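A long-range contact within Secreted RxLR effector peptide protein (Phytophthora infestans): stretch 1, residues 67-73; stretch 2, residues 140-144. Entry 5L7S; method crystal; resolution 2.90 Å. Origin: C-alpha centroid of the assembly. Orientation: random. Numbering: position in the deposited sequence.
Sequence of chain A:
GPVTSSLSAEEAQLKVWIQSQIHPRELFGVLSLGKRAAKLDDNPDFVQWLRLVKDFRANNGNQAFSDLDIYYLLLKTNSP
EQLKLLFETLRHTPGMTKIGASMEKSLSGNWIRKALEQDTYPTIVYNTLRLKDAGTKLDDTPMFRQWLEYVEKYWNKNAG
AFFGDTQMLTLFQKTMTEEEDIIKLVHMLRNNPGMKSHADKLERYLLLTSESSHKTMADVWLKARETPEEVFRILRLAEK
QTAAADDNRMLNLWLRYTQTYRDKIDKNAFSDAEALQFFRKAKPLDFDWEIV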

# COMPACT_ATOMS: atom_id res chain seq x y z
N ASP A 67 -3.15 -8.39 -16.40
CA ASP A 67 -1.97 -7.70 -15.87
C ASP A 67 -2.00 -7.67 -14.35
O ASP A 67 -0.99 -7.96 -13.71
CB ASP A 67 -1.90 -6.25 -16.41
CG ASP A 67 -1.46 -6.18 -17.86
OD1 ASP A 67 -1.32 -7.23 -18.52
OD2 ASP A 67 -1.25 -5.06 -18.36
N LEU A 68 -3.16 -7.34 -13.78
CA LEU A 68 -3.31 -7.27 -12.33
C LEU A 68 -3.21 -8.65 -11.66
O LEU A 68 -2.55 -8.77 -10.62
CB LEU A 68 -4.61 -6.57 -11.95
CG LEU A 68 -4.75 -5.11 -12.39
CD1 LEU A 68 -6.02 -4.51 -11.79
CD2 LEU A 68 -3.54 -4.26 -12.00
N ASP A 69 -3.83 -9.67 -12.26
CA ASP A 69 -3.64 -11.07 -11.84
C ASP A 69 -2.15 -11.38 -11.73
O ASP A 69 -1.69 -11.90 -10.71
CB ASP A 69 -4.27 -12.07 -12.83
CG ASP A 69 -5.80 -12.08 -12.80
OD1 ASP A 69 -6.41 -11.67 -11.79
OD2 ASP A 69 -6.39 -12.52 -13.81
N ILE A 70 -1.40 -11.02 -12.78
CA ILE A 70 0.04 -11.21 -12.80
C ILE A 70 0.72 -10.37 -11.72
O ILE A 70 1.56 -10.88 -10.99
CB ILE A 70 0.66 -10.89 -14.18
CG1 ILE A 70 0.18 -11.91 -15.23
CG2 ILE A 70 2.18 -10.90 -14.13
CD1 ILE A 70 0.31 -11.42 -16.67
N TYR A 71 0.36 -9.10 -11.62
CA TYR A 71 1.02 -8.19 -10.67
C TYR A 71 0.82 -8.63 -9.23
O TYR A 71 1.79 -8.72 -8.46
CB TYR A 71 0.52 -6.75 -10.84
CG TYR A 71 1.32 -5.72 -10.05
CD1 TYR A 71 2.64 -5.43 -10.38
CD2 TYR A 71 0.75 -5.04 -8.97
CE1 TYR A 71 3.37 -4.49 -9.66
CE2 TYR A 71 1.48 -4.10 -8.24
CZ TYR A 71 2.79 -3.83 -8.59
OH TYR A 71 3.52 -2.89 -7.88
N TYR A 72 -0.41 -8.93 -8.86
CA TYR A 72 -0.72 -9.24 -7.47
C TYR A 72 -0.26 -10.64 -7.04
O TYR A 72 0.04 -10.84 -5.86
CB TYR A 72 -2.20 -8.97 -7.16
CG TYR A 72 -2.51 -7.48 -7.10
CD1 TYR A 72 -1.93 -6.68 -6.12
CD2 TYR A 72 -3.37 -6.87 -8.02
CE1 TYR A 72 -2.19 -5.32 -6.05
CE2 TYR A 72 -3.64 -5.51 -7.95
CZ TYR A 72 -3.04 -4.74 -6.97
OH TYR A 72 -3.29 -3.39 -6.87
N LEU A 73 -0.15 -11.57 -7.98
CA LEU A 73 0.46 -12.88 -7.70
C LEU A 73 1.95 -12.75 -7.36
O LEU A 73 2.44 -13.35 -6.40
CB LEU A 73 0.31 -13.83 -8.90
CG LEU A 73 0.90 -15.24 -8.78
CD1 LEU A 73 0.16 -16.05 -7.72
CD2 LEU A 73 0.85 -15.96 -10.13
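Stretch 2, residues 140-144: DTPMF

Stretches distant in sequence can be joined mainly through one side chain, because one long side chain can reach several residues of another helix across a wide backbone separation, and the contact between residues 67-73 and 140-144 illustrates the principle. Stretch 1 is helical throughout, with backbone bonds such as Tyr 71 N to Asp 67 O at 2.7 Å and Tyr 72 N to Leu 68 O at 2.8 Å. Stretch 2 holds the start of another helix: Thr 141, with phi/psi of -80/136°, is the N-cap, and Pro 142 to Phe 144 form the first residues of the helix. The Thr 141 OG1 atom accepts a capping bond from Phe 144 N at 3.3 Å, tying down an amide at the new helix end.

The backbones stay well apart. The CA atoms of Leu 68 and Met 143 are 10.7 Å from each other, and those of Tyr 72 and Thr 141 are 10.3 Å, so side chains must span the space. In this pairing, the later residue of stretch 1 matches the earlier one of stretch 2, and the two chains run in broadly opposite senses.

Met 143, the residue with the most surface covered, points toward stretch 1 and extends its chain in an m, t, m conformation. Its terminal methyl reaches three residues: Met 143 CE lies 3.6 Å from Leu 68 CD2, 3.8 Å from Tyr 71 CD2 and 3.6 Å from Tyr 72 CZ. The approach of Met 143 CE to Tyr 72 OH is closer still, at 3.1 Å.

Tyr 71 is the second main contributor. With chi1 in t, it carries its hydroxyl past the methionine to the helix start, where Tyr 71 OH lies 3.5 Å from Pro 142 CD and 4.3 Å from Thr 141 CB. No hydrogen bond crosses the interface; packing alone joins the stretches, burying 231 Å² in total.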

# COMPACT_ATOMS: atom_id res chain seq x y z
N ASP A 140 3.66 0.73 -0.45
CA ASP A 140 4.81 0.72 -1.36
C ASP A 140 4.44 0.57 -2.84
O ASP A 140 5.31 0.74 -3.70
CB ASP A 140 5.81 -0.37 -0.96
CG ASP A 140 6.43 -0.13 0.41
OD1 ASP A 140 6.70 1.04 0.77
OD2 ASP A 140 6.67 -1.12 1.13
N THR A 141 3.18 0.27 -3.16
CA THR A 141 2.78 0.04 -4.55
C THR A 141 2.57 1.38 -5.26
O THR A 141 1.95 2.28 -4.70
CB THR A 141 1.51 -0.82 -4.69
OG1 THR A 141 0.36 -0.11 -4.22
CG2 THR A 141 1.65 -2.12 -3.93
N PRO A 142 3.08 1.51 -6.51
CA PRO A 142 2.83 2.74 -7.27
C PRO A 142 1.35 3.03 -7.51
O PRO A 142 0.95 4.19 -7.46
CB PRO A 142 3.56 2.48 -8.60
CG PRO A 142 3.76 1.01 -8.67
CD PRO A 142 3.94 0.58 -7.26
N MET A 143 0.54 1.99 -7.75
CA MET A 143 -0.90 2.16 -7.97
C MET A 143 -1.61 2.79 -6.77
O MET A 143 -2.56 3.56 -6.96
CB MET A 143 -1.56 0.83 -8.34
CG MET A 143 -1.18 0.33 -9.72
SD MET A 143 -2.34 -0.89 -10.36
CE MET A 143 -1.85 -2.35 -9.44
N PHE A 144 -1.16 2.48 -5.56
CA PHE A 144 -1.69 3.13 -4.36
C PHE A 144 -1.36 4.62 -4.37
O PHE A 144 -2.24 5.44 -4.16
CB PHE A 144 -1.16 2.47 -3.09
CG PHE A 144 -1.62 3.14 -1.83
CD1 PHE A 144 -2.97 3.11 -1.47
CD2 PHE A 144 -0.73 3.80 -0.99
CE1 PHE A 144 -3.41 3.72 -0.31
CE2 PHE A 144 -1.16 4.41 0.17
CZ PHE A 144 -2.50 4.37 0.52